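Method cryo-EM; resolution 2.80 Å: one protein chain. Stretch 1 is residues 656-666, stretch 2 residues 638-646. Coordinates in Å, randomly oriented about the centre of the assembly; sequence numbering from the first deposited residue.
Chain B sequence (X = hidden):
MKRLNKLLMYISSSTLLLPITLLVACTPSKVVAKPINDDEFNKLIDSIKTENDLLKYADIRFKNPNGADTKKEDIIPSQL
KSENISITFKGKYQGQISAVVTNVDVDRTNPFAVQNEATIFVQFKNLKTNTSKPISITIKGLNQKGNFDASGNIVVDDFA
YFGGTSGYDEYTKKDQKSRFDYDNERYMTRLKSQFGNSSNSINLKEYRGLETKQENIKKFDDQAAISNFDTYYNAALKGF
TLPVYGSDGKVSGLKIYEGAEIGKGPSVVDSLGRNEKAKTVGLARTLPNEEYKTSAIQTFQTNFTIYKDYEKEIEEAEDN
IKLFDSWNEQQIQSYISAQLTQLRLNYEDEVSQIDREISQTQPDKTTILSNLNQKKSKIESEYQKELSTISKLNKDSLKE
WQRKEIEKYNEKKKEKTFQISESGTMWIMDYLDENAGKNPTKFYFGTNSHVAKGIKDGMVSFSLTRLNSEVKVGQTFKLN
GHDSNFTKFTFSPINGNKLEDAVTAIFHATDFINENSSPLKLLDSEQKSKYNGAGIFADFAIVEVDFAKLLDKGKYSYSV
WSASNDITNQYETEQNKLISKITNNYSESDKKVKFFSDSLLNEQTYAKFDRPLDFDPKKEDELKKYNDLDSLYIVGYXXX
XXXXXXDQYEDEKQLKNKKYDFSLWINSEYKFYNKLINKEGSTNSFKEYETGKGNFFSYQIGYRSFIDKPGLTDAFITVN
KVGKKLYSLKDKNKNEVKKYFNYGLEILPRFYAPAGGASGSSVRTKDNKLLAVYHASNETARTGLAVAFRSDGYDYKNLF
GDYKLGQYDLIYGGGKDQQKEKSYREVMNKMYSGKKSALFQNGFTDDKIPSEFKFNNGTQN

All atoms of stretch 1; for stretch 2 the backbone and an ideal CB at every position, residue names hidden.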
ATOM      1  N   LYS B 656       4.810   8.454  -3.199  1.00 73.66           N
ATOM      2  CA  LYS B 656       5.347   8.280  -4.561  1.00 73.66           C
ATOM      3  C   LYS B 656       4.612   7.130  -5.276  1.00 73.66           C
ATOM      4  O   LYS B 656       5.203   6.103  -5.594  1.00 73.66           O
ATOM      5  CB  LYS B 656       6.877   8.058  -4.503  1.00 73.66           C
ATOM      6  CG  LYS B 656       7.713   9.175  -3.846  1.00 73.66           C
ATOM      7  CD  LYS B 656       7.598  10.535  -4.550  1.00 73.66           C
ATOM      8  CE  LYS B 656       8.530  11.598  -3.940  1.00 73.66           C
ATOM      9  NZ  LYS B 656       9.949  11.448  -4.353  1.00 73.66           N
ATOM     10  N   ASN B 657       3.291   7.243  -5.430  1.00 69.30           N
ATOM     11  CA  ASN B 657       2.418   6.129  -5.835  1.00 69.30           C
ATOM     12  C   ASN B 657       2.701   5.672  -7.276  1.00 69.30           C
ATOM     13  O   ASN B 657       2.885   4.484  -7.530  1.00 69.30           O
ATOM     14  CB  ASN B 657       0.946   6.595  -5.680  1.00 69.30           C
ATOM     15  CG  ASN B 657      -0.044   5.511  -5.293  1.00 69.30           C
ATOM     16  OD1 ASN B 657       0.300   4.431  -4.844  1.00 69.30           O
ATOM     17  ND2 ASN B 657      -1.317   5.790  -5.431  1.00 69.30           N
ATOM     18  N   LYS B 658       2.715   6.635  -8.213  1.00 68.20           N
ATOM     19  CA  LYS B 658       2.871   6.409  -9.656  1.00 68.20           C
ATOM     20  C   LYS B 658       4.324   6.386 -10.129  1.00 68.20           C
ATOM     21  O   LYS B 658       4.680   5.523 -10.927  1.00 68.20           O
ATOM     22  CB  LYS B 658       2.000   7.412 -10.444  1.00 68.20           C
ATOM     23  CG  LYS B 658       2.498   8.870 -10.484  1.00 68.20           C
ATOM     24  CD  LYS B 658       1.532   9.759 -11.283  1.00 68.20           C
ATOM     25  CE  LYS B 658       2.149  11.114 -11.665  1.00 68.20           C
ATOM     26  NZ  LYS B 658       2.265  12.047 -10.520  1.00 68.20           N
ATOM     27  N   LYS B 659       5.165   7.314  -9.660  1.00 71.83           N
ATOM     28  CA  LYS B 659       6.575   7.458 -10.064  1.00 71.83           C
ATOM     29  C   LYS B 659       7.417   6.330  -9.474  1.00 71.83           C
ATOM     30  O   LYS B 659       7.304   6.054  -8.280  1.00 71.83           O
ATOM     31  CB  LYS B 659       7.119   8.822  -9.598  1.00 71.83           C
ATOM     32  CG  LYS B 659       6.698  10.018 -10.465  1.00 71.83           C
ATOM     33  CD  LYS B 659       7.455  10.067 -11.803  1.00 71.83           C
ATOM     34  CE  LYS B 659       7.206  11.412 -12.501  1.00 71.83           C
ATOM     35  NZ  LYS B 659       7.979  11.543 -13.764  1.00 71.83           N
ATOM     36  N   TYR B 660       8.279   5.714 -10.283  1.00 78.16           N
ATOM     37  CA  TYR B 660       9.300   4.741  -9.852  1.00 78.16           C
ATOM     38  C   TYR B 660       8.795   3.521  -9.028  1.00 78.16           C
ATOM     39  O   TYR B 660       9.642   2.800  -8.491  1.00 78.16           O
ATOM     40  CB  TYR B 660      10.474   5.487  -9.144  1.00 78.16           C
ATOM     41  CG  TYR B 660      11.510   6.252  -9.968  1.00 78.16           C
ATOM     42  CD1 TYR B 660      11.540   6.225 -11.379  1.00 78.16           C
ATOM     43  CD2 TYR B 660      12.544   6.920  -9.273  1.00 78.16           C
ATOM     44  CE1 TYR B 660      12.607   6.828 -12.076  1.00 78.16           C
ATOM     45  CE2 TYR B 660      13.606   7.530  -9.968  1.00 78.16           C
ATOM     46  CZ  TYR B 660      13.647   7.476 -11.378  1.00 78.16           C
ATOM     47  OH  TYR B 660      14.683   8.030 -12.063  1.00 78.16           O
ATOM     48  N   ASP B 661       7.484   3.228  -8.912  1.00 68.15           N
ATOM     49  CA  ASP B 661       7.008   2.193  -7.965  1.00 68.15           C
ATOM     50  C   ASP B 661       5.947   1.185  -8.446  1.00 68.15           C
ATOM     51  O   ASP B 661       5.016   1.496  -9.191  1.00 68.15           O
ATOM     52  CB  ASP B 661       6.622   2.812  -6.611  1.00 68.15           C
ATOM     53  CG  ASP B 661       6.971   1.912  -5.421  1.00 68.15           C
ATOM     54  OD1 ASP B 661       7.531   0.807  -5.621  1.00 68.15           O
ATOM     55  OD2 ASP B 661       6.700   2.332  -4.277  1.00 68.15           O
ATOM     56  N   PHE B 662       6.110  -0.058  -7.976  1.00 54.30           N
ATOM     57  CA  PHE B 662       5.491  -1.277  -8.495  1.00 54.30           C
ATOM     58  C   PHE B 662       5.116  -2.266  -7.384  1.00 54.30           C
ATOM     59  O   PHE B 662       5.617  -2.209  -6.260  1.00 54.30           O
ATOM     60  CB  PHE B 662       6.419  -1.965  -9.501  1.00 54.30           C
ATOM     61  CG  PHE B 662       6.834  -1.133 -10.690  1.00 54.30           C
ATOM     62  CD1 PHE B 662       6.226  -1.337 -11.934  1.00 54.30           C
ATOM     63  CD2 PHE B 662       7.881  -0.205 -10.576  1.00 54.30           C
ATOM     64  CE1 PHE B 662       6.639  -0.597 -13.052  1.00 54.30           C
ATOM     65  CE2 PHE B 662       8.278   0.553 -11.685  1.00 54.30           C
ATOM     66  CZ  PHE B 662       7.657   0.356 -12.925  1.00 54.30           C
ATOM     67  N   SER B 663       4.235  -3.212  -7.723  1.00 54.48           N
ATOM     68  CA  SER B 663       3.701  -4.271  -6.847  1.00 54.48           C
ATOM     69  C   SER B 663       4.092  -5.671  -7.343  1.00 54.48           C
ATOM     70  O   SER B 663       4.304  -5.839  -8.533  1.00 54.48           O
ATOM     71  CB  SER B 663       2.177  -4.202  -6.811  1.00 54.48           C
ATOM     72  OG  SER B 663       1.709  -2.927  -6.451  1.00 54.48           O
ATOM     73  N   LEU B 664       4.151  -6.694  -6.484  1.00 55.39           N
ATOM     74  CA  LEU B 664       4.389  -8.105  -6.846  1.00 55.39           C
ATOM     75  C   LEU B 664       3.067  -8.874  -7.014  1.00 55.39           C
ATOM     76  O   LEU B 664       2.715  -9.724  -6.200  1.00 55.39           O
ATOM     77  CB  LEU B 664       5.320  -8.741  -5.796  1.00 55.39           C
ATOM     78  CG  LEU B 664       5.707 -10.214  -6.070  1.00 55.39           C
ATOM     79  CD1 LEU B 664       6.914 -10.338  -6.978  1.00 55.39           C
ATOM     80  CD2 LEU B 664       6.042 -10.910  -4.765  1.00 55.39           C
ATOM     81  N   TRP B 665       2.303  -8.554  -8.060  1.00 54.79           N
ATOM     82  CA  TRP B 665       0.976  -9.138  -8.313  1.00 54.79           C
ATOM     83  C   TRP B 665       1.030 -10.657  -8.576  1.00 54.79           C
ATOM     84  O   TRP B 665       2.028 -11.217  -9.011  1.00 54.79           O
ATOM     85  CB  TRP B 665       0.255  -8.371  -9.430  1.00 54.79           C
ATOM     86  CG  TRP B 665      -1.222  -8.143  -9.271  1.00 54.79           C
ATOM     87  CD1 TRP B 665      -2.209  -8.956  -9.701  1.00 54.79           C
ATOM     88  CD2 TRP B 665      -1.911  -7.009  -8.658  1.00 54.79           C
ATOM     89  NE1 TRP B 665      -3.430  -8.419  -9.380  1.00 54.79           N
ATOM     90  CE2 TRP B 665      -3.309  -7.242  -8.702  1.00 54.79           C
ATOM     91  CE3 TRP B 665      -1.503  -5.786  -8.097  1.00 54.79           C
ATOM     92  CZ2 TRP B 665      -4.242  -6.378  -8.139  1.00 54.79           C
ATOM     93  CZ3 TRP B 665      -2.432  -4.893  -7.541  1.00 54.79           C
ATOM     94  CH2 TRP B 665      -3.795  -5.199  -7.533  1.00 54.79           C
ATOM     95  N   ILE B 666      -0.056 -11.329  -8.239  1.00 57.24           N
ATOM     96  CA  ILE B 666      -0.206 -12.778  -8.077  1.00 57.24           C
ATOM     97  C   ILE B 666      -1.515 -13.224  -8.736  1.00 57.24           C
ATOM     98  O   ILE B 666      -2.090 -12.507  -9.537  1.00 57.24           O
ATOM     99  CB  ILE B 666       0.093 -13.169  -6.585  1.00 57.24           C
ATOM    100  CG1 ILE B 666      -0.132 -14.637  -6.146  1.00 57.24           C
ATOM    101  CG2 ILE B 666      -0.448 -12.213  -5.523  1.00 57.24           C
ATOM    102  CD1 ILE B 666       0.400 -14.987  -4.750  1.00 57.24           C
ATOM    103  N   UNK B 638       2.678  -4.830 -11.968  1.00 54.82           N
ATOM    104  CA  UNK B 638       1.966  -3.630 -12.357  1.00 54.82           C
ATOM    105  C   UNK B 638       2.503  -2.425 -11.582  1.00 54.82           C
ATOM    106  O   UNK B 638       3.016  -2.566 -10.475  1.00 54.82           O
ATOM    107  CB  UNK B 638       0.464  -3.799 -12.123  1.00 54.82           C
ATOM    108  N   UNK B 639       2.354  -1.225 -12.125  1.00 58.06           N
ATOM    109  CA  UNK B 639       2.599   0.004 -11.361  1.00 58.06           C
ATOM    110  C   UNK B 639       1.715   0.053 -10.117  1.00 58.06           C
ATOM    111  O   UNK B 639       0.565  -0.383 -10.133  1.00 58.06           O
ATOM    112  CB  UNK B 639       2.349   1.236 -12.232  1.00 58.06           C
ATOM    113  N   UNK B 640       2.231   0.591  -9.017  1.00 60.59           N
ATOM    114  CA  UNK B 640       1.525   0.603  -7.739  1.00 60.59           C
ATOM    115  C   UNK B 640       0.324   1.580  -7.666  1.00 60.59           C
ATOM    116  O   UNK B 640      -0.363   1.626  -6.651  1.00 60.59           O
ATOM    117  CB  UNK B 640       2.523   0.954  -6.634  1.00 60.59           C
ATOM    118  N   UNK B 641       0.018   2.342  -8.721  1.00 65.66           N
ATOM    119  CA  UNK B 641      -1.038   3.360  -8.702  1.00 65.66           C
ATOM    120  C   UNK B 641      -2.440   2.797  -8.414  1.00 65.66           C
ATOM    121  O   UNK B 641      -3.194   3.391  -7.642  1.00 65.66           O
ATOM    122  CB  UNK B 641      -1.057   4.092 -10.045  1.00 65.66           C
ATOM    123  N   UNK B 642      -2.785   1.622  -8.964  1.00 66.07           N
ATOM    124  CA  UNK B 642      -4.077   0.943  -8.710  1.00 66.07           C
ATOM    125  C   UNK B 642      -4.012  -0.180  -7.663  1.00 66.07           C
ATOM    126  O   UNK B 642      -4.944  -0.968  -7.519  1.00 66.07           O
ATOM    127  CB  UNK B 642      -4.605   0.358 -10.021  1.00 66.07           C
ATOM    128  N   UNK B 643      -2.935  -0.254  -6.885  1.00 65.64           N
ATOM    129  CA  UNK B 643      -2.783  -1.187  -5.768  1.00 65.64           C
ATOM    130  C   UNK B 643      -3.687  -0.800  -4.587  1.00 65.64           C
ATOM    131  O   UNK B 643      -3.370   0.076  -3.784  1.00 65.64           O
ATOM    132  CB  UNK B 643      -1.322  -1.233  -5.317  1.00 65.64           C
ATOM    133  N   UNK B 644      -4.841  -1.460  -4.505  1.00 62.70           N
ATOM    134  CA  UNK B 644      -5.913  -1.198  -3.545  1.00 62.70           C
ATOM    135  C   UNK B 644      -5.715  -1.821  -2.156  1.00 62.70           C
ATOM    136  O   UNK B 644      -6.527  -1.596  -1.259  1.00 62.70           O
ATOM    137  CB  UNK B 644      -7.232  -1.707  -4.129  1.00 62.70           C
ATOM    138  N   UNK B 645      -4.658  -2.606  -1.949  1.00 62.43           N
ATOM    139  CA  UNK B 645      -4.407  -3.256  -0.662  1.00 62.43           C
ATOM    140  C   UNK B 645      -3.685  -2.358   0.339  1.00 62.43           C
ATOM    141  O   UNK B 645      -3.744  -2.599   1.544  1.00 62.43           O
ATOM    142  CB  UNK B 645      -3.587  -4.529  -0.881  1.00 62.43           C
ATOM    143  N   UNK B 646      -3.025  -1.303  -0.144  1.00 66.43           N
ATOM    144  CA  UNK B 646      -2.431  -0.248   0.673  1.00 66.43           C
ATOM    145  C   UNK B 646      -3.514   0.483   1.487  1.00 66.43           C
ATOM    146  O   UNK B 646      -4.490   0.975   0.916  1.00 66.43           O
ATOM    147  CB  UNK B 646      -1.670   0.742  -0.211  1.00 66.43           C
TER

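At position 638 the CA-to-CB bond points away from stretch 1, yet the ideal CB lies 4.9 Å from Trp 665 CE3, so a compact apolar side chain could reach the indole. The phi/psi of -69/155 permits proline but does not demand it, and the backbone nitrogen makes no bond to stretch 1. The residue is Pro 638: its ring folds back, bringing CD to 3.6 Å from Trp 665 CB. Its carbonyl does the polar work, with Ser 663 N donating to Pro 638 O at 3.1 Å and 162°, supplemented by a CA-H...O contact from Phe 662 CA to the same O at 3.4 Å.

Position 639 forms a single beta bridge with Phe 662, the two CA atoms 4.3 Å apart. CA-to-CB is directed away overall, but the ideal CB remains 4.7 Å from Phe 662 CD1. A beta-branched or small residue would suit, as would several others. The deposited Thr 639, with chi1 in p, sets CG2 3.8 Å from Phe 662 CE1, while OG1 is bonded elsewhere in the structure.

Position 640 is the most restrictive. Its CB points toward stretch 1, and the ideal CB is 3.6 Å from Asp 661 O and 3.7 Å from Asn 657 O. With two carbonyl oxygens this near, a small side chain is the simplest fit. It is Ala 640, whose N donates to Asp 661 O at 2.9 Å and 170°, the second bond flanking the bridge. Ala 640 O and Asn 657 OD1, 3.4 Å apart, are both acceptors and do not bond.

At position 641 CB points sideways, 4.5 Å from Lys 658 CB, beside the aliphatic start of that lysine and the Asn 657 amide. A long or flat side chain could cover both; aromatic, arginine or methionine would all be plausible. Tyr 641, chi1 in t, places CD1 4.0 Å from Lys 658 CB and 3.9 Å from Asn 657 ND2.

Position 642 points away, with no atom of stretch 1 within 5.5 Å of its ideal CB; many residues would serve. It is Lys 642.

Position 643 offers a clear polar cue: its ideal CB is 3.7 Å from Ser 663 OG. A short acceptor such as Asp or Asn fits, and Ser or Thr cannot be excluded. In Asp 643, OD2 accepts from Ser 663 OG at 2.7 Å, while OD1 accepts from the backbone N of residue 645 at 3.2 Å.

Position 644 points sideways, its CB beyond contact range, so only a long side chain could reach the indole. Phe 644, with chi1 in p, does: CE1 lies 3.6 Å from Trp 665 CH2, at the indole edge, with the ring planes at 69°.

Positions 645 and 646 both point toward stretch 1 from a distance, favouring large side chains. Tyr 645 presents its ring edge, CE2 4.2 Å from Trp 665 CH2; Leu 646 brings CD1 to 4.4 Å from Asn 657 OD1.

Stretch 2 638-646: PTAYKDFYL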
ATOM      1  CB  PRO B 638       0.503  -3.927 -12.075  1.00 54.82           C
ATOM      2  CG  PRO B 638       0.545  -4.938 -10.940  1.00 54.82           C
ATOM      3  CD  PRO B 638       1.849  -5.691 -11.149  1.00 54.82           C
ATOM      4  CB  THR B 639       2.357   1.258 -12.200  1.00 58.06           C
ATOM      5  OG1 THR B 639       1.073   1.236 -12.778  1.00 58.06           O
ATOM      6  CG2 THR B 639       3.388   1.407 -13.313  1.00 58.06           C
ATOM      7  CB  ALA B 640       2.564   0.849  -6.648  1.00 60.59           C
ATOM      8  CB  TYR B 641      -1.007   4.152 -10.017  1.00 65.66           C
ATOM      9  CG  TYR B 641      -1.986   5.311 -10.040  1.00 65.66           C
ATOM     10  CD1 TYR B 641      -1.735   6.453  -9.256  1.00 65.66           C
ATOM     11  CD2 TYR B 641      -3.161   5.237 -10.811  1.00 65.66           C
ATOM     12  CE1 TYR B 641      -2.668   7.505  -9.222  1.00 65.66           C
ATOM     13  CE2 TYR B 641      -4.100   6.284 -10.774  1.00 65.66           C
ATOM     14  CZ  TYR B 641      -3.861   7.417  -9.969  1.00 65.66           C
ATOM     15  OH  TYR B 641      -4.779   8.415  -9.903  1.00 65.66           O
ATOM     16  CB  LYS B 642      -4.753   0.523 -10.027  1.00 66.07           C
ATOM     17  CG  LYS B 642      -4.920   1.726 -10.973  1.00 66.07           C
ATOM     18  CD  LYS B 642      -6.007   1.538 -12.037  1.00 66.07           C
ATOM     19  CE  LYS B 642      -7.412   1.700 -11.445  1.00 66.07           C
ATOM     20  NZ  LYS B 642      -8.449   1.580 -12.496  1.00 66.07           N
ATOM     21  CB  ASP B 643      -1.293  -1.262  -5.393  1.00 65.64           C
ATOM     22  CG  ASP B 643      -0.952  -2.265  -4.291  1.00 65.64           C
ATOM     23  OD1 ASP B 643      -1.874  -2.709  -3.572  1.00 65.64           O
ATOM     24  OD2 ASP B 643       0.247  -2.606  -4.184  1.00 65.64           O
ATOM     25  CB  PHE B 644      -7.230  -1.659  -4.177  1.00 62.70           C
ATOM     26  CG  PHE B 644      -7.285  -3.104  -4.632  1.00 62.70           C
ATOM     27  CD1 PHE B 644      -7.023  -3.432  -5.974  1.00 62.70           C
ATOM     28  CD2 PHE B 644      -7.657  -4.107  -3.724  1.00 62.70           C
ATOM     29  CE1 PHE B 644      -7.185  -4.752  -6.415  1.00 62.70           C
ATOM     30  CE2 PHE B 644      -7.819  -5.423  -4.170  1.00 62.70           C
ATOM     31  CZ  PHE B 644      -7.595  -5.742  -5.515  1.00 62.70           C
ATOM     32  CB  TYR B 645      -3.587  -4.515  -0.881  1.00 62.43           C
ATOM     33  CG  TYR B 645      -4.288  -5.603  -1.654  1.00 62.43           C
ATOM     34  CD1 TYR B 645      -4.975  -6.590  -0.937  1.00 62.43           C
ATOM     35  CD2 TYR B 645      -4.253  -5.634  -3.059  1.00 62.43           C
ATOM     36  CE1 TYR B 645      -5.661  -7.596  -1.623  1.00 62.43           C
ATOM     37  CE2 TYR B 645      -4.914  -6.659  -3.746  1.00 62.43           C
ATOM     38  CZ  TYR B 645      -5.663  -7.602  -3.024  1.00 62.43           C
ATOM     39  OH  TYR B 645      -6.416  -8.508  -3.677  1.00 62.43           O
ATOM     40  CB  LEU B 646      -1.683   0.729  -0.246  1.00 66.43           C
ATOM     41  CG  LEU B 646      -0.481   0.121  -0.983  1.00 66.43           C
ATOM     42  CD1 LEU B 646      -0.017   1.054  -2.090  1.00 66.43           C
ATOM     43  CD2 LEU B 646       0.697  -0.103  -0.046  1.00 66.43           C
TER
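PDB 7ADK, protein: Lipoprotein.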